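Local coordinates for protein alpha-fucosidase (Bifidobacterium bifidum, PDB 2EAB) that probably releases terminal alpha-1,2-linked L-fucose from glycans by hydrolysis, this chain being the catalytic part of a longer, probably membrane-attached protein, at residues T51-N56 with Y376-Y381; E181-N186 with T317-A322; D325-I330 with L382-S387; M427-T432 with E442-Y447. All blocks are in the same frame, centred on the assembly; numbering follows the deposited sequence.

Contact 1 of 4, residues T51-N56 with Y376-Y381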
# COMPACT_ATOMS: atom_id res chain seq x y z
N THR A 51 1.51 15.03 14.09
CA THR A 51 2.70 15.45 13.37
C THR A 51 2.54 15.31 11.85
O THR A 51 1.67 14.57 11.38
CB THR A 51 3.97 14.70 13.84
OG1 THR A 51 3.84 13.31 13.55
CG2 THR A 51 4.19 14.90 15.35
N LEU A 52 3.37 16.02 11.10
CA LEU A 52 3.20 16.10 9.66
C LEU A 52 4.36 15.45 8.93
O LEU A 52 5.51 15.84 9.12
CB LEU A 52 2.99 17.56 9.22
CG LEU A 52 1.69 18.19 9.71
CD1 LEU A 52 1.66 19.70 9.46
CD2 LEU A 52 0.48 17.52 9.06
N PRO A 53 4.06 14.42 8.11
CA PRO A 53 5.09 13.61 7.47
C PRO A 53 5.61 14.14 6.14
O PRO A 53 4.87 14.75 5.36
CB PRO A 53 4.36 12.29 7.24
CG PRO A 53 2.96 12.70 6.95
CD PRO A 53 2.71 13.92 7.81
N PHE A 54 6.88 13.87 5.89
CA PHE A 54 7.48 14.09 4.59
C PHE A 54 8.60 13.07 4.42
O PHE A 54 9.12 12.53 5.40
CB PHE A 54 8.00 15.54 4.46
CG PHE A 54 9.17 15.84 5.35
CD1 PHE A 54 10.46 15.76 4.85
CD2 PHE A 54 8.99 16.20 6.68
CE1 PHE A 54 11.56 16.02 5.66
CE2 PHE A 54 10.08 16.46 7.50
CZ PHE A 54 11.37 16.38 6.99
N GLY A 55 8.98 12.81 3.18
CA GLY A 55 10.03 11.84 2.93
C GLY A 55 10.46 11.82 1.48
O GLY A 55 9.83 12.46 0.62
N ASN A 56 11.54 11.09 1.21
CA ASN A 56 12.02 10.90 -0.16
C ASN A 56 11.97 9.43 -0.59
O ASN A 56 12.67 9.02 -1.51
CB ASN A 56 13.44 11.47 -0.33
CG ASN A 56 14.49 10.68 0.43
OD1 ASN A 56 14.20 9.71 1.11
ND2 ASN A 56 15.75 11.11 0.31
N TYR A 376 -8.04 12.30 -0.10
CA TYR A 376 -7.72 11.68 -1.38
C TYR A 376 -6.29 12.01 -1.82
O TYR A 376 -5.49 11.12 -2.14
CB TYR A 376 -8.71 12.12 -2.48
CG TYR A 376 -8.26 11.65 -3.83
CD1 TYR A 376 -8.50 10.34 -4.24
CD2 TYR A 376 -7.53 12.48 -4.68
CE1 TYR A 376 -8.05 9.88 -5.47
CE2 TYR A 376 -7.07 12.03 -5.91
CZ TYR A 376 -7.33 10.73 -6.30
OH TYR A 376 -6.87 10.29 -7.51
N LYS A 377 -5.98 13.30 -1.83
CA LYS A 377 -4.69 13.79 -2.30
C LYS A 377 -3.55 13.33 -1.39
O LYS A 377 -2.44 13.08 -1.86
CB LYS A 377 -4.71 15.31 -2.37
CG LYS A 377 -5.55 15.85 -3.51
CD LYS A 377 -5.82 17.34 -3.34
CE LYS A 377 -6.55 17.87 -4.56
NZ LYS A 377 -6.78 19.34 -4.47
N TYR A 378 -3.85 13.21 -0.10
CA TYR A 378 -2.86 12.78 0.89
C TYR A 378 -2.37 11.37 0.61
O TYR A 378 -1.19 11.08 0.82
CB TYR A 378 -3.48 12.82 2.28
CG TYR A 378 -2.54 12.98 3.48
CD1 TYR A 378 -1.38 13.75 3.42
CD2 TYR A 378 -2.89 12.40 4.69
CE1 TYR A 378 -0.58 13.91 4.56
CE2 TYR A 378 -2.11 12.56 5.82
CZ TYR A 378 -0.96 13.32 5.76
OH TYR A 378 -0.21 13.49 6.90
N GLY A 379 -3.26 10.49 0.14
CA GLY A 379 -2.87 9.13 -0.21
C GLY A 379 -1.85 9.11 -1.32
O GLY A 379 -0.95 8.28 -1.34
N ARG A 380 -1.99 10.03 -2.27
CA ARG A 380 -1.01 10.17 -3.33
C ARG A 380 0.29 10.73 -2.76
O ARG A 380 1.36 10.18 -3.00
CB ARG A 380 -1.55 11.05 -4.47
CG ARG A 380 -2.77 10.45 -5.16
CD ARG A 380 -3.17 11.19 -6.43
NE ARG A 380 -2.21 11.01 -7.51
CZ ARG A 380 -1.29 11.90 -7.87
NH1 ARG A 380 -1.19 13.07 -7.23
NH2 ARG A 380 -0.48 11.64 -8.88
N TYR A 381 0.19 11.81 -2.00
CA TYR A 381 1.34 12.42 -1.33
C TYR A 381 2.15 11.39 -0.54
O TYR A 381 3.38 11.34 -0.64
CB TYR A 381 0.87 13.55 -0.41
CG TYR A 381 1.97 14.09 0.46
CD1 TYR A 381 2.83 15.08 -0.02
CD2 TYR A 381 2.20 13.59 1.74
CE1 TYR A 381 3.87 15.56 0.77
CE2 TYR A 381 3.23 14.06 2.53
CZ TYR A 381 4.06 15.05 2.04
OH TYR A 381 5.09 15.51 2.81
O HOH W 1 7.35 14.23 1.30

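Contact 2 of 4, residues E181-N186 with T317-A322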
# COMPACT_ATOMS: atom_id res chain seq x y z
N GLU A 181 11.45 25.36 7.40
CA GLU A 181 11.01 24.63 6.23
C GLU A 181 11.75 23.31 6.18
O GLU A 181 12.97 23.28 6.34
CB GLU A 181 11.29 25.44 4.96
CG GLU A 181 10.88 24.76 3.67
CD GLU A 181 11.53 25.40 2.47
OE1 GLU A 181 12.75 25.22 2.29
OE2 GLU A 181 10.82 26.07 1.70
N TYR A 182 11.01 22.23 5.94
CA TYR A 182 11.58 20.89 5.90
C TYR A 182 11.15 20.15 4.64
O TYR A 182 9.98 20.16 4.29
CB TYR A 182 11.13 20.07 7.09
CG TYR A 182 11.31 20.69 8.45
CD1 TYR A 182 12.53 20.59 9.12
CD2 TYR A 182 10.26 21.35 9.08
CE1 TYR A 182 12.70 21.15 10.38
CE2 TYR A 182 10.42 21.90 10.34
CZ TYR A 182 11.64 21.79 10.98
OH TYR A 182 11.82 22.32 12.24
N PHE A 183 12.10 19.50 3.99
CA PHE A 183 11.78 18.58 2.90
C PHE A 183 12.84 17.51 2.77
O PHE A 183 13.93 17.64 3.32
CB PHE A 183 11.53 19.32 1.57
CG PHE A 183 12.71 20.10 1.05
CD1 PHE A 183 13.67 19.50 0.25
CD2 PHE A 183 12.84 21.46 1.34
CE1 PHE A 183 14.75 20.22 -0.25
CE2 PHE A 183 13.92 22.19 0.85
CZ PHE A 183 14.87 21.58 0.05
N ALA A 184 12.51 16.43 2.07
CA ALA A 184 13.46 15.36 1.80
C ALA A 184 13.49 15.14 0.30
O ALA A 184 12.50 14.71 -0.30
CB ALA A 184 13.09 14.09 2.53
N SER A 185 14.63 15.47 -0.30
CA SER A 185 14.82 15.39 -1.73
C SER A 185 15.15 13.98 -2.17
O SER A 185 16.05 13.35 -1.62
CB SER A 185 15.94 16.33 -2.15
OG SER A 185 16.30 16.09 -3.49
N ASN A 186 14.44 13.50 -3.18
CA ASN A 186 14.82 12.25 -3.83
C ASN A 186 16.04 12.43 -4.75
O ASN A 186 17.01 11.69 -4.62
CB ASN A 186 13.63 11.59 -4.53
CG ASN A 186 13.94 10.18 -5.00
OD1 ASN A 186 14.35 9.98 -6.14
ND2 ASN A 186 13.78 9.20 -4.11
N THR A 317 19.12 26.80 -2.81
CA THR A 317 18.23 27.18 -3.91
C THR A 317 18.11 26.05 -4.95
O THR A 317 16.99 25.68 -5.33
CB THR A 317 18.68 28.50 -4.58
OG1 THR A 317 18.69 29.54 -3.59
CG2 THR A 317 17.73 28.89 -5.71
N ALA A 318 19.24 25.52 -5.37
CA ALA A 318 19.28 24.46 -6.37
C ALA A 318 18.69 23.14 -5.86
O ALA A 318 17.97 22.45 -6.60
CB ALA A 318 20.69 24.25 -6.88
N VAL A 319 19.01 22.78 -4.62
CA VAL A 319 18.48 21.56 -4.01
C VAL A 319 16.95 21.65 -3.86
O VAL A 319 16.23 20.70 -4.18
CB VAL A 319 19.17 21.24 -2.66
CG1 VAL A 319 18.46 20.11 -1.91
CG2 VAL A 319 20.63 20.87 -2.89
N LYS A 320 16.47 22.80 -3.41
CA LYS A 320 15.03 23.02 -3.28
C LYS A 320 14.32 22.96 -4.64
O LYS A 320 13.27 22.32 -4.75
CB LYS A 320 14.73 24.35 -2.58
CG LYS A 320 13.25 24.65 -2.42
CD LYS A 320 13.02 25.90 -1.60
CE LYS A 320 11.55 26.26 -1.53
NZ LYS A 320 11.30 27.43 -0.65
N LYS A 321 14.88 23.62 -5.65
CA LYS A 321 14.29 23.62 -6.99
C LYS A 321 14.17 22.20 -7.54
O LYS A 321 13.10 21.80 -8.01
CB LYS A 321 15.10 24.49 -7.96
CG LYS A 321 14.52 24.53 -9.37
CD LYS A 321 15.43 25.26 -10.35
CE LYS A 321 14.78 25.37 -11.72
NZ LYS A 321 14.66 24.06 -12.42
N ALA A 322 15.26 21.45 -7.48
CA ALA A 322 15.28 20.07 -7.97
C ALA A 322 14.28 19.20 -7.22
O ALA A 322 13.62 18.35 -7.82
CB ALA A 322 16.67 19.49 -7.87
O HOH W 2 17.01 18.19 -4.76

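Contact 3 of 4, residues D325-I330 with L382-S387. With CA (calcium ion), chain C.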
# COMPACT_ATOMS: atom_id res chain seq x y z
N ASP A 325 10.58 20.32 -8.28
CA ASP A 325 10.36 19.84 -9.64
C ASP A 325 10.05 18.34 -9.65
O ASP A 325 9.10 17.90 -10.31
CB ASP A 325 11.58 20.11 -10.53
CG ASP A 325 11.75 21.59 -10.88
OD1 ASP A 325 10.86 22.41 -10.58
OD2 ASP A 325 12.81 21.94 -11.46
N ASP A 326 10.84 17.57 -8.91
CA ASP A 326 10.70 16.12 -8.83
C ASP A 326 9.38 15.70 -8.16
O ASP A 326 8.65 14.86 -8.69
CB ASP A 326 11.89 15.56 -8.05
CG ASP A 326 11.73 14.10 -7.68
OD1 ASP A 326 11.87 13.24 -8.58
OD2 ASP A 326 11.48 13.82 -6.49
N HIS A 327 9.09 16.30 -7.01
CA HIS A 327 7.88 15.99 -6.27
C HIS A 327 6.63 16.36 -7.05
O HIS A 327 5.71 15.56 -7.20
CB HIS A 327 7.87 16.72 -4.93
CG HIS A 327 6.65 16.43 -4.11
ND1 HIS A 327 5.50 17.19 -4.19
CD2 HIS A 327 6.39 15.44 -3.23
CE1 HIS A 327 4.59 16.68 -3.39
NE2 HIS A 327 5.10 15.62 -2.79
N SER A 328 6.61 17.60 -7.55
CA SER A 328 5.43 18.11 -8.26
C SER A 328 5.18 17.40 -9.59
O SER A 328 4.04 17.30 -10.02
CB SER A 328 5.50 19.63 -8.44
OG SER A 328 6.53 20.00 -9.32
N ALA A 329 6.24 16.91 -10.23
CA ALA A 329 6.09 16.15 -11.48
C ALA A 329 5.15 14.96 -11.29
O ALA A 329 4.36 14.66 -12.18
CB ALA A 329 7.44 15.69 -12.00
N ILE A 330 5.25 14.31 -10.14
CA ILE A 330 4.35 13.20 -9.82
C ILE A 330 3.04 13.70 -9.22
O ILE A 330 1.95 13.29 -9.63
CB ILE A 330 5.00 12.18 -8.85
CG1 ILE A 330 6.32 11.65 -9.42
CG2 ILE A 330 4.03 11.03 -8.56
CD1 ILE A 330 7.24 11.03 -8.37
N LEU A 382 1.45 10.56 0.24
CA LEU A 382 2.10 9.60 1.12
C LEU A 382 2.81 8.50 0.35
O LEU A 382 3.79 7.93 0.84
CB LEU A 382 1.11 9.01 2.13
CG LEU A 382 0.60 9.98 3.20
CD1 LEU A 382 -0.56 9.34 3.95
CD2 LEU A 382 1.71 10.40 4.18
N THR A 383 2.33 8.20 -0.86
CA THR A 383 3.02 7.28 -1.75
C THR A 383 4.37 7.87 -2.17
O THR A 383 5.40 7.21 -2.09
CB THR A 383 2.19 6.93 -3.01
OG1 THR A 383 0.90 6.45 -2.63
CG2 THR A 383 2.89 5.86 -3.82
N ILE A 384 4.34 9.13 -2.62
CA ILE A 384 5.57 9.82 -3.01
C ILE A 384 6.58 9.86 -1.85
O ILE A 384 7.77 9.65 -2.05
CB ILE A 384 5.28 11.25 -3.53
CG1 ILE A 384 4.28 11.21 -4.69
CG2 ILE A 384 6.57 11.96 -3.93
CD1 ILE A 384 3.70 12.56 -5.06
N GLY A 385 6.09 10.12 -0.64
CA GLY A 385 6.96 10.20 0.53
C GLY A 385 7.56 8.89 0.99
O GLY A 385 8.65 8.88 1.58
N SER A 386 6.87 7.78 0.74
CA SER A 386 7.28 6.47 1.30
C SER A 386 7.75 5.41 0.30
O SER A 386 8.34 4.42 0.71
CB SER A 386 6.15 5.88 2.15
OG SER A 386 5.04 5.50 1.35
N SER A 387 7.47 5.62 -0.98
CA SER A 387 7.69 4.59 -1.98
C SER A 387 8.14 5.22 -3.30
O SER A 387 7.32 5.59 -4.14
CB SER A 387 6.40 3.78 -2.18
OG SER A 387 6.59 2.70 -3.08
CA CA C . 10.32 2.80 1.48

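Contact 4 of 4, residues M427-T432 with E442-Y447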
# COMPACT_ATOMS: atom_id res chain seq x y z
N MET A 427 -3.12 -3.20 -0.06
CA MET A 427 -3.82 -1.92 -0.01
C MET A 427 -2.89 -0.73 -0.26
O MET A 427 -3.27 0.23 -0.94
CB MET A 427 -4.56 -1.76 1.31
CG MET A 427 -5.52 -0.59 1.33
SD MET A 427 -6.56 -0.50 2.78
CE MET A 427 -7.36 -2.12 2.73
N ASN A 428 -1.67 -0.80 0.28
CA ASN A 428 -0.67 0.23 0.04
C ASN A 428 -0.43 0.47 -1.44
O ASN A 428 -0.05 1.57 -1.84
CB ASN A 428 0.67 -0.14 0.68
CG ASN A 428 0.68 -0.00 2.19
OD1 ASN A 428 -0.35 0.16 2.84
ND2 ASN A 428 1.88 -0.10 2.76
N TYR A 429 -0.62 -0.58 -2.24
CA TYR A 429 -0.41 -0.52 -3.68
C TYR A 429 -1.68 -0.70 -4.50
O TYR A 429 -1.64 -1.18 -5.64
CB TYR A 429 0.74 -1.47 -4.11
CG TYR A 429 2.05 -0.98 -3.55
CD1 TYR A 429 2.82 -0.06 -4.26
CD2 TYR A 429 2.49 -1.37 -2.28
CE1 TYR A 429 4.00 0.44 -3.73
CE2 TYR A 429 3.67 -0.88 -1.75
CZ TYR A 429 4.42 0.03 -2.48
OH TYR A 429 5.58 0.51 -1.93
N TRP A 430 -2.81 -0.29 -3.93
CA TRP A 430 -4.06 -0.19 -4.69
C TRP A 430 -4.25 1.10 -5.49
O TRP A 430 -4.81 1.03 -6.58
CB TRP A 430 -5.29 -0.42 -3.81
CG TRP A 430 -5.52 -1.85 -3.43
CD1 TRP A 430 -4.93 -2.96 -3.95
CD2 TRP A 430 -6.44 -2.31 -2.43
NE1 TRP A 430 -5.41 -4.09 -3.33
CE2 TRP A 430 -6.34 -3.72 -2.39
CE3 TRP A 430 -7.34 -1.67 -1.57
CZ2 TRP A 430 -7.11 -4.50 -1.51
CZ3 TRP A 430 -8.10 -2.45 -0.69
CH2 TRP A 430 -7.98 -3.84 -0.67
N PRO A 431 -3.85 2.29 -4.96
CA PRO A 431 -4.04 3.49 -5.80
C PRO A 431 -2.87 3.81 -6.72
O PRO A 431 -2.93 4.77 -7.48
CB PRO A 431 -4.17 4.60 -4.76
CG PRO A 431 -3.27 4.15 -3.65
CD PRO A 431 -3.33 2.63 -3.63
N THR A 432 -1.81 3.01 -6.65
CA THR A 432 -0.54 3.40 -7.23
C THR A 432 -0.61 3.60 -8.74
O THR A 432 0.03 4.50 -9.28
CB THR A 432 0.53 2.36 -6.89
OG1 THR A 432 0.40 1.99 -5.51
CG2 THR A 432 1.93 2.91 -7.14
N GLU A 442 7.68 0.23 -8.20
CA GLU A 442 8.93 -0.50 -8.40
C GLU A 442 9.45 -1.22 -7.14
O GLU A 442 9.80 -2.39 -7.22
CB GLU A 442 10.02 0.40 -9.01
CG GLU A 442 11.39 -0.26 -9.19
CD GLU A 442 11.36 -1.55 -10.02
OE1 GLU A 442 10.52 -1.67 -10.94
OE2 GLU A 442 12.20 -2.43 -9.75
N PRO A 443 9.52 -0.53 -5.98
CA PRO A 443 10.01 -1.26 -4.80
C PRO A 443 9.14 -2.45 -4.39
O PRO A 443 9.66 -3.39 -3.80
CB PRO A 443 10.05 -0.19 -3.70
CG PRO A 443 9.17 0.89 -4.18
CD PRO A 443 9.26 0.89 -5.67
N LEU A 444 7.83 -2.42 -4.67
CA LEU A 444 7.01 -3.60 -4.42
C LEU A 444 7.41 -4.75 -5.35
O LEU A 444 7.52 -5.89 -4.91
CB LEU A 444 5.51 -3.32 -4.56
CG LEU A 444 4.63 -4.54 -4.25
CD1 LEU A 444 4.74 -4.93 -2.77
CD2 LEU A 444 3.19 -4.29 -4.66
N ILE A 445 7.63 -4.45 -6.63
CA ILE A 445 8.02 -5.50 -7.57
C ILE A 445 9.34 -6.13 -7.12
O ILE A 445 9.46 -7.36 -7.07
CB ILE A 445 8.13 -4.98 -9.02
CG1 ILE A 445 6.83 -4.28 -9.44
CG2 ILE A 445 8.46 -6.13 -9.98
CD1 ILE A 445 6.90 -3.62 -10.81
N GLU A 446 10.31 -5.29 -6.79
CA GLU A 446 11.59 -5.79 -6.28
C GLU A 446 11.44 -6.58 -4.98
O GLU A 446 12.12 -7.59 -4.78
CB GLU A 446 12.60 -4.66 -6.11
CG GLU A 446 13.99 -5.19 -5.76
CD GLU A 446 15.04 -4.13 -5.51
OE1 GLU A 446 14.83 -2.96 -5.87
OE2 GLU A 446 16.08 -4.48 -4.92
N TYR A 447 10.53 -6.15 -4.12
CA TYR A 447 10.27 -6.85 -2.86
C TYR A 447 9.73 -8.26 -3.10
O TYR A 447 10.15 -9.22 -2.46
CB TYR A 447 9.29 -6.06 -2.00
CG TYR A 447 9.09 -6.65 -0.62
CD1 TYR A 447 10.03 -6.45 0.38
CD2 TYR A 447 7.97 -7.43 -0.34
CE1 TYR A 447 9.87 -6.99 1.64
CE2 TYR A 447 7.80 -7.99 0.92
CZ TYR A 447 8.75 -7.76 1.91
OH TYR A 447 8.56 -8.33 3.15

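Contact 1 of 4, residues T51-N56 with Y376-Y381
Two tyrosines of helix 376-381, Tyr378 and Tyr381, reach with their hydroxyl ends to the edge strand 52-55, and both meet it at Pro53. Tyr381 comes to the carbonyl: its OH donates to Pro53 O at 2.7 Å, lying in the carbonyl plane on a lone pair, at a C=O...O angle of 134°. The oxygen in turn sits at the edge of the tyrosine ring, near the ring plane. Tyr381 CG lies opposite its backbone N (chi1 172°), which carries the ring away from its helix to the strand. The same hydroxyl lies 3.3 Å from Phe54 CA. Water 1 ties it further along the strand, donating to Tyr381 OH at 3.0 Å and accepting from Gly55 N at 2.9 Å. The side chains of Tyr378 and Pro53 approach from opposite directions, Tyr378 OH ending 3.1 Å from Pro53 CD; Pro53 CG lies oblique to the ring. Phe54 turns its ring away from the helix and offers only backbone and CB. Leu160 of strand 156-161 touches Pro53 and both tyrosines. This is strand-on-helix packing at a domain interface, the rim of the N-terminal beta-sandwich leaning on a helix within the family 95 catalytic region, whose core is an (alpha/alpha)6 barrel.

Contact 2 of 4, residues E181-N186 with T317-A322
On a strand of the N-terminal beta-sandwich, every second residue, Glu181, Phe183 and Ser185, points at helix 316-331, which crosses the strand at 73° in a strand-on-helix packing. Lys320 meets the first two. Its chain is fully extended, with CG opposite the backbone N (chi1 -180°), and runs at about a right angle to Glu181, where NZ forms a salt bridge with OE2 at 2.8 Å on the syn lone pair of the carboxylate. Asp11 also pairs with NZ, while Lys166 binds OE2 and Tyr316 OH binds OE1, so the charges share a small network. Nearer the lysine backbone, the Phe183 ring presses on the root of the side chain, CZ lying 3.6 Å from Lys320 CA. The ring edge receives Val319, whose CG1 is 4.1 Å from Phe183 CE1, and Glu181 OE1 also lies at this ring's edge, in its plane. His323 stacks with the same phenylalanine. A leucine in place of Lys320 would probably leave Asp11 without this cation and Glu181, itself buried, with Lys166 as its remaining positive partner. Ser185 joins the helix through water 2, which accepts from Ser185 OG at 2.6 Å and donates to Val319 O at 2.7 Å.

Contact 3 of 4, residues D325-I330 with L382-S387
The apolar part of the contact rests on Ile384, whose side chain points at helix 325-330 and touches two residues one turn apart, His327 and Ile330. Its CG2 branch lies 3.6 Å from His327 CD2, coming obliquely to an imidazole that crosses it at about a right angle. The other branch goes to Ile330: CD1 of Ile384 is 3.8 Å from Ile330 CG2, the two chains sliding past each other in opposite directions. CG1 of Ile384 adds a touch of 3.9 Å to the same Ile330 methyl. The imidazole reaches Ile384 because His327 CG stands opposite its own backbone N (chi1 180°). Outside this patch, His327 ND1 has a weak hydrogen bond to Ser163 O. The two helices, separated in the chain by helix 351-360, lie in the part of the family 95 catalytic region that follows the N-terminal beta-sandwich; Phe770 of helix 767-780 packs against Leu382, Thr383 and Ser386.

Hydrogen bonds shape the C-terminal end of helix 365-386. Ser386 OG donates to Leu382 O at 2.8 Å, tilted 24° from the carbonyl plane. Thr383 O accepts twice, from Ser386 N at 3.2 Å and from Ser387 N at 2.8 Å.

Metal binding comes last: Ser386 O coordinates the calcium ion at 2.7 Å, joined there by Leu393 O and Glu77 OE2.

Contact 4 of 4, residues M427-T432 with E442-Y447
Leu444 sits over one face of the Tyr429 ring, CB above its centre. This CB stands 4.0 Å from the ring centroid and only 5° off the ring normal, a CH-pi contact. The leucine then runs back toward the root of the tyrosine, opposite in direction to it, and its CD2 methyl rests 3.7 Å from Tyr429 CG. That reach comes from a first torsion which sets Leu444 CG opposite the backbone N (chi1 -178°). At the far end of the ring, Pro443 is a looser neighbour, with CG 4.3 Å from Tyr429 OH. In the next shell the buried hydroxyl is fixed by hydrogen bonds with Ser387 OG and Ser395 N, while Asn514 of helix 507-520 touches both Tyr429 and Leu444. A phenylalanine in place of Tyr429 would probably leave Ser387 OG and Ser395 N without this partner and the ring less firmly placed. Further out, the side chain of Pro443 comes within about 6 Å of the bound calcium ion. The contact is CH-pi packing between the turn after one short helix and the first turn of the next, within the family 95 catalytic region, an (alpha/alpha)6 barrel in this family, next to the calcium site.

How the contacts relate
From the N terminus, contact 1 opens at 51-56 and closes only at 376-381, a loop holding most of the N-terminal beta domain. Contact 2, joining 181-186 to 317-322, nests inside it, and Asn56 meets Ser185 and Asn186 where the two touch. Contact 3 starts soon after contact 2 closes, on the same helix 316-331, and crosses contact 1: 325-330 lies inside the loop of contact 1, 382-387 beyond its end, on the shared helix 365-386. The beta-sandwich and the two helices are thus bound at successive places. Contact 4 follows in series as a short local loop, and Tyr429 meets Ser387 to connect it to the calcium-binding end of contact 3.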